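Local structure of CarG (Serratia, 4O7J) at residues Lys21-Ala27 and Gly39-His45; Leu1-Leu6 and Arg81-Ile85. The protein is a carbapenem intrinsic resistance protein, structurally related to lysozyme inhibitors, that probably shields its bacterial host from the antibiotic. All blocks are in the same frame, centred on the assembly; numbering follows the deposited sequence.

In the fold
The N-terminal residues Leu1-Leu6 form a loop that lies against strand 78-85, so contact 2 closes a loop of 74 residues. Contact 1 is nested inside it. There the chain leaves strand 22-29, turns and returns as strand 37-45, forming a beta hairpin with 11 residues between the two segments. Contact 1 belongs to the antiparallel sheet that starts with strand 9-13. Contact 2 ties the N-terminal loop to an edge strand of the four-stranded sheet. The two contacts meet through apolar side chains. Leu6 packs on Leu40, Leu26 and Val24, and Phe42 touches Leu82, which brings the two sheets together at this point.

Contact 1. Residues Lys21-Ala27 and Gly39-His45; sequences KDYVVLA and GLTFFIH. With NA (sodium ion), chain C.
Tyr23 pairs with Phe43, Val25 with Thr41 and Ala27 with Gly39 as hydrogen-bonded antiparallel pairs. The two strands run at 165° to each other, their axes 4.7 Å apart. Each of these pairs makes two backbone bonds; Tyr23 N to Phe43 O is 2.7 Å. Val24-Phe42 and Leu26-Leu40 are the non-hydrogen-bonded pairs between them.

One face carries Val24, Leu26, Leu40 and Phe42. Both methyls of Val24 lie beside the CD2-CE2 side of the Phe42 ring; Val24 CG1 is 3.8 Å from Phe42 CE2. Leu26 CD1 meets Leu40 CD2 at 3.6 Å. Trp128 packs edge-to-face on Phe42.

The other face carries Tyr23, Val25, Thr41 and Phe43. Tyr23 CD2 rests 3.8 Å from Phe43 CB, and Val25 CG2 reaches Phe43 CE1 at 3.9 Å. Water 1 bridges Val25 O and Thr41 OG1, which also bonds to Thr63. This face meets the second subunit: Phe43 packs on its Ala27, and Tyr23 OH bonds to Val10 N there.

At the metal end, chi1 of -46° swings the Asp22 carboxylate to His45 N and the sodium ion. Asp22 OD1 takes the His45 N-H at 2.8 Å, nearly straight at 171°, on its anti side and somewhat out of the carboxylate plane. Both carboxylate oxygens bind the sodium ion, Asp22 OD1 at 2.5 Å. Ile15 N bonds to OD2, which further fixes the carboxylate. His45 ND1 donates to Lys21 O, which lies close to the imidazole plane; the bond is bent. Water 2 joins the sodium ion to His45 O. Asp14, Asn16, Asp18 and the Leu20 carbonyl complete the site. This is a beta hairpin within a larger antiparallel sheet, flanked by strands 9-13 and 51-53. A DxDxDG-like loop, as in calcium-binding loops, leads into its first strand and here holds sodium.

Contact 2. Residues Leu1-Leu6 and Arg81-Ile85; sequences LTPVTL and RLFKI
Leu82 O is gripped twice. Val4 N donates to Leu82 O at 2.9 Å, almost straight at 170° but tilted from the carbonyl plane. Water 4 donates to Leu82 O at 2.8 Å and also to Val4 O. Further along, water 3 donates to Thr2 O and accepts from Lys84 N. One direct backbone bond and two water bridges join the N-terminal loop to the strand. Residues 81-85 belong to an edge strand of the four-stranded antiparallel sheet, and this irregular segment runs across the strand at a steep angle and adds no regular strand. On its other side the strand bonds to strand 88-96 through Arg81 and Phe83.

The Phe83 ring has Pro3 CB over one face, 4.0 Å from Phe83 CE2. Leu1 O comes to the ring edge in its plane, 3.7 Å from Phe83 CE2. Pro3 CB also touches Arg81 CD at 3.6 Å, on its aliphatic part. With CG1 anti to the backbone N (chi1 170°), Val4 turns CG2 to Lys84 CB, 3.9 Å away. The Leu1 and Ile85 side chains cross at about a right angle, with Leu1 CD1 3.7 Å from Ile85 CD1, and Leu155 of helix 152-155 touches both.

Contact 1. Residues Lys21-Ala27 and Gly39-His45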
loop_
_atom_site.group_PDB
_atom_site.type_symbol
_atom_site.label_atom_id
_atom_site.label_comp_id
_atom_site.label_asym_id
_atom_site.label_seq_id
_atom_site.Cartn_x
_atom_site.Cartn_y
_atom_site.Cartn_z
ATOM N N LYS A 21 10.416 5.937 -15.025
ATOM C CA LYS A 21 9.163 6.395 -14.412
ATOM C C LYS A 21 8.773 5.440 -13.266
ATOM O O LYS A 21 8.763 4.241 -13.411
ATOM C CB LYS A 21 8.015 6.510 -15.421
ATOM C CG LYS A 21 8.257 7.526 -16.520
ATOM C CD LYS A 21 8.032 8.974 -16.106
ATOM C CE LYS A 21 8.052 9.833 -17.371
ATOM N NZ LYS A 21 8.896 11.025 -17.188
ATOM N N ASP A 22 8.466 6.032 -12.135
ATOM C CA ASP A 22 7.909 5.365 -10.975
ATOM C C ASP A 22 6.427 5.585 -10.846
ATOM O O ASP A 22 5.833 6.318 -11.668
ATOM C CB ASP A 22 8.636 5.958 -9.789
ATOM C CG ASP A 22 10.122 6.035 -10.035
ATOM O OD1 ASP A 22 10.724 4.996 -10.380
ATOM O OD2 ASP A 22 10.712 7.131 -9.926
ATOM N N TYR A 23 5.798 4.980 -9.834
ATOM C CA TYR A 23 4.350 5.164 -9.662
ATOM C C TYR A 23 4.111 5.908 -8.394
ATOM O O TYR A 23 4.705 5.563 -7.309
ATOM C CB TYR A 23 3.598 3.868 -9.466
ATOM C CG TYR A 23 3.642 2.829 -10.550
ATOM C CD1 TYR A 23 3.807 3.116 -11.883
ATOM C CD2 TYR A 23 3.438 1.475 -10.170
ATOM C CE1 TYR A 23 3.779 2.058 -12.875
ATOM C CE2 TYR A 23 3.426 0.472 -11.104
ATOM C CZ TYR A 23 3.585 0.762 -12.449
ATOM O OH TYR A 23 3.522 -0.353 -13.248
ATOM N N VAL A 24 3.270 6.932 -8.485
ATOM C CA VAL A 24 2.647 7.545 -7.271
ATOM C C VAL A 24 1.184 7.283 -7.444
ATOM O O VAL A 24 0.545 7.798 -8.402
ATOM C CB VAL A 24 2.904 9.041 -7.194
ATOM C CG1 VAL A 24 2.305 9.631 -5.931
ATOM C CG2 VAL A 24 4.377 9.284 -7.307
ATOM N N VAL A 25 0.609 6.500 -6.548
ATOM C CA VAL A 25 -0.757 6.136 -6.662
ATOM C C VAL A 25 -1.557 6.919 -5.648
ATOM O O VAL A 25 -1.332 6.828 -4.412
ATOM C CB VAL A 25 -0.987 4.613 -6.478
ATOM C CG1 VAL A 25 -2.431 4.309 -6.750
ATOM C CG2 VAL A 25 -0.099 3.834 -7.438
ATOM N N LEU A 26 -2.502 7.704 -6.158
ATOM C CA LEU A 26 -3.442 8.426 -5.316
ATOM C C LEU A 26 -4.742 7.653 -5.251
ATOM O O LEU A 26 -5.397 7.408 -6.297
ATOM C CB LEU A 26 -3.680 9.794 -5.947
ATOM C CG LEU A 26 -4.725 10.678 -5.262
ATOM C CD1 LEU A 26 -4.245 10.980 -3.856
ATOM C CD2 LEU A 26 -5.049 11.924 -6.130
ATOM N N ALA A 27 -5.180 7.329 -4.060
ATOM C CA ALA A 27 -6.350 6.507 -3.860
ATOM C C ALA A 27 -7.003 6.903 -2.570
ATOM O O ALA A 27 -6.501 7.763 -1.854
ATOM C CB ALA A 27 -5.947 5.036 -3.829
ATOM N N GLY A 39 -4.986 8.591 0.315
ATOM C CA GLY A 39 -3.706 7.990 0.543
ATOM C C GLY A 39 -2.785 7.975 -0.663
ATOM O O GLY A 39 -3.260 7.823 -1.814
ATOM N N LEU A 40 -1.493 8.190 -0.413
ATOM C CA LEU A 40 -0.478 8.088 -1.468
ATOM C C LEU A 40 0.376 6.808 -1.241
ATOM O O LEU A 40 0.892 6.588 -0.126
ATOM C CB LEU A 40 0.475 9.257 -1.355
ATOM C CG LEU A 40 -0.196 10.598 -1.531
ATOM C CD1 LEU A 40 0.817 11.718 -1.286
ATOM C CD2 LEU A 40 -0.750 10.748 -2.934
ATOM N N THR A 41 0.581 6.059 -2.294
ATOM C CA THR A 41 1.432 4.857 -2.277
ATOM C C THR A 41 2.505 5.040 -3.388
ATOM O O THR A 41 2.173 5.458 -4.498
ATOM C CB THR A 41 0.570 3.578 -2.480
ATOM O OG1 THR A 41 -0.566 3.586 -1.597
ATOM C CG2 THR A 41 1.431 2.305 -2.138
ATOM N N PHE A 42 3.784 4.810 -3.046
ATOM C CA PHE A 42 4.954 5.039 -3.904
ATOM C C PHE A 42 5.608 3.742 -4.314
ATOM O O PHE A 42 5.913 2.909 -3.507
ATOM C CB PHE A 42 5.974 5.922 -3.229
ATOM C CG PHE A 42 5.471 7.325 -2.891
ATOM C CD1 PHE A 42 4.849 7.545 -1.682
ATOM C CD2 PHE A 42 5.646 8.357 -3.767
ATOM C CE1 PHE A 42 4.332 8.766 -1.355
ATOM C CE2 PHE A 42 5.171 9.621 -3.454
ATOM C CZ PHE A 42 4.475 9.805 -2.263
ATOM N N PHE A 43 5.842 3.601 -5.618
ATOM C CA PHE A 43 6.507 2.451 -6.156
ATOM C C PHE A 43 7.624 2.905 -7.067
ATOM O O PHE A 43 7.327 3.462 -8.149
ATOM C CB PHE A 43 5.550 1.557 -6.965
ATOM C CG PHE A 43 4.362 1.073 -6.199
ATOM C CD1 PHE A 43 3.230 1.822 -6.140
ATOM C CD2 PHE A 43 4.331 -0.212 -5.653
ATOM C CE1 PHE A 43 2.138 1.374 -5.486
ATOM C CE2 PHE A 43 3.228 -0.657 -4.950
ATOM C CZ PHE A 43 2.134 0.153 -4.834
ATOM N N ILE A 44 8.844 2.480 -6.749
ATOM C CA ILE A 44 10.056 2.885 -7.480
ATOM C C ILE A 44 10.421 1.805 -8.521
ATOM O O ILE A 44 10.440 0.593 -8.213
ATOM C CB ILE A 44 11.226 3.063 -6.578
ATOM C CG1 ILE A 44 10.960 4.200 -5.576
ATOM C CG2 ILE A 44 12.480 3.360 -7.412
ATOM C CD1 ILE A 44 10.605 5.539 -6.214
ATOM N N HIS A 45 10.588 2.240 -9.722
ATOM C CA HIS A 45 10.827 1.305 -10.825
ATOM C C HIS A 45 12.319 0.868 -10.736
ATOM O O HIS A 45 13.211 1.709 -10.706
ATOM C CB HIS A 45 10.523 2.053 -12.101
ATOM C CG HIS A 45 10.537 1.222 -13.348
ATOM N ND1 HIS A 45 10.021 1.689 -14.543
ATOM C CD2 HIS A 45 10.980 -0.032 -13.602
ATOM C CE1 HIS A 45 10.132 0.754 -15.471
ATOM N NE2 HIS A 45 10.727 -0.293 -14.933
HETATM NA NA NA C . 12.692 6.444 -11.096
HETATM O O HOH W 1 -2.641 5.047 -2.498
HETATM O O HOH W 2 13.557 4.430 -10.714
#

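Contact 2. Residues Leu1-Leu6 and Arg81-Ile85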
loop_
_atom_site.group_PDB
_atom_site.type_symbol
_atom_site.label_atom_id
_atom_site.label_comp_id
_atom_site.label_asym_id
_atom_site.label_seq_id
_atom_site.Cartn_x
_atom_site.Cartn_y
_atom_site.Cartn_z
ATOM N N LEU A 1 4.278 28.042 -3.738
ATOM C CA LEU A 1 4.621 26.831 -4.515
ATOM C C LEU A 1 3.367 26.064 -4.810
ATOM O O LEU A 1 2.708 25.536 -3.916
ATOM C CB LEU A 1 5.571 25.890 -3.747
ATOM C CG LEU A 1 7.060 25.958 -3.975
ATOM C CD1 LEU A 1 7.752 24.786 -3.301
ATOM C CD2 LEU A 1 7.424 26.013 -5.447
ATOM N N THR A 2 3.072 25.936 -6.082
ATOM C CA THR A 2 1.999 25.061 -6.502
ATOM C C THR A 2 2.478 23.591 -6.243
ATOM O O THR A 2 3.641 23.282 -6.445
ATOM C CB THR A 2 1.667 25.343 -7.980
ATOM O OG1 THR A 2 1.041 26.640 -8.060
ATOM C CG2 THR A 2 0.731 24.277 -8.536
ATOM N N PRO A 3 1.603 22.731 -5.703
ATOM C CA PRO A 3 2.005 21.333 -5.520
ATOM C C PRO A 3 1.941 20.525 -6.815
ATOM O O PRO A 3 1.407 20.997 -7.824
ATOM C CB PRO A 3 0.957 20.785 -4.578
ATOM C CG PRO A 3 -0.227 21.680 -4.742
ATOM C CD PRO A 3 0.307 23.026 -5.088
ATOM N N VAL A 4 2.439 19.285 -6.774
ATOM C CA VAL A 4 2.407 18.432 -7.921
ATOM C C VAL A 4 0.942 18.076 -8.214
ATOM O O VAL A 4 0.196 17.765 -7.303
ATOM C CB VAL A 4 3.258 17.164 -7.697
ATOM C CG1 VAL A 4 2.994 16.196 -8.837
ATOM C CG2 VAL A 4 4.730 17.561 -7.593
ATOM N N THR A 5 0.518 18.202 -9.473
ATOM C CA THR A 5 -0.862 17.841 -9.850
ATOM C C THR A 5 -0.924 16.362 -9.935
ATOM O O THR A 5 -0.206 15.783 -10.753
ATOM C CB THR A 5 -1.202 18.398 -11.257
ATOM O OG1 THR A 5 -1.000 19.796 -11.242
ATOM C CG2 THR A 5 -2.635 18.134 -11.661
ATOM N N LEU A 6 -1.637 15.713 -9.022
ATOM C CA LEU A 6 -1.831 14.237 -9.150
ATOM C C LEU A 6 -3.256 14.010 -9.684
ATOM O O LEU A 6 -4.173 14.656 -9.224
ATOM C CB LEU A 6 -1.650 13.507 -7.831
ATOM C CG LEU A 6 -0.250 13.643 -7.217
ATOM C CD1 LEU A 6 -0.146 13.076 -5.810
ATOM C CD2 LEU A 6 0.790 12.956 -8.108
ATOM N N ARG A 81 1.486 15.870 1.020
ATOM C CA ARG A 81 1.425 16.465 -0.280
ATOM C C ARG A 81 2.792 16.433 -0.945
ATOM O O ARG A 81 3.791 16.670 -0.304
ATOM C CB ARG A 81 0.802 17.893 -0.196
ATOM C CG ARG A 81 0.506 18.546 -1.534
ATOM C CD ARG A 81 -0.382 19.799 -1.429
ATOM N NE ARG A 81 -1.665 19.548 -0.806
ATOM C CZ ARG A 81 -2.556 20.501 -0.498
ATOM N NH1 ARG A 81 -2.294 21.770 -0.744
ATOM N NH2 ARG A 81 -3.681 20.158 0.100
ATOM N N LEU A 82 2.795 16.125 -2.248
ATOM C CA LEU A 82 3.991 16.128 -3.041
ATOM C C LEU A 82 4.293 17.432 -3.715
ATOM O O LEU A 82 3.392 18.070 -4.327
ATOM C CB LEU A 82 3.885 14.984 -4.050
ATOM C CG LEU A 82 5.063 14.225 -4.574
ATOM C CD1 LEU A 82 5.925 13.569 -3.516
ATOM C CD2 LEU A 82 4.520 13.265 -5.635
ATOM N N PHE A 83 5.546 17.861 -3.590
ATOM C CA PHE A 83 6.073 19.052 -4.242
ATOM C C PHE A 83 7.291 18.675 -5.066
ATOM O O PHE A 83 7.935 17.671 -4.821
ATOM C CB PHE A 83 6.489 20.062 -3.189
ATOM C CG PHE A 83 5.344 20.633 -2.445
ATOM C CD1 PHE A 83 4.823 19.970 -1.360
ATOM C CD2 PHE A 83 4.722 21.857 -2.872
ATOM C CE1 PHE A 83 3.728 20.480 -0.672
ATOM C CE2 PHE A 83 3.670 22.367 -2.176
ATOM C CZ PHE A 83 3.145 21.666 -1.080
ATOM N N LYS A 84 7.659 19.531 -5.966
ATOM C CA LYS A 84 8.791 19.306 -6.786
ATOM C C LYS A 84 9.594 20.621 -6.974
ATOM O O LYS A 84 9.018 21.637 -7.201
ATOM C CB LYS A 84 8.379 18.740 -8.115
ATOM C CG LYS A 84 9.545 18.489 -9.022
ATOM C CD LYS A 84 9.132 17.878 -10.317
ATOM C CE LYS A 84 8.021 18.652 -10.944
ATOM N NZ LYS A 84 7.240 17.818 -11.903
ATOM N N ILE A 85 10.907 20.541 -6.836
ATOM C CA ILE A 85 11.804 21.663 -7.149
ATOM C C ILE A 85 12.873 21.193 -8.091
ATOM O O ILE A 85 13.615 20.339 -7.793
ATOM C CB ILE A 85 12.555 22.245 -5.932
ATOM C CG1 ILE A 85 11.618 22.664 -4.823
ATOM C CG2 ILE A 85 13.498 23.368 -6.353
ATOM C CD1 ILE A 85 10.782 23.846 -5.120
HETATM O O HOH W 3 5.389 21.245 -6.917
HETATM O O HOH W 4 0.859 16.917 -4.645
#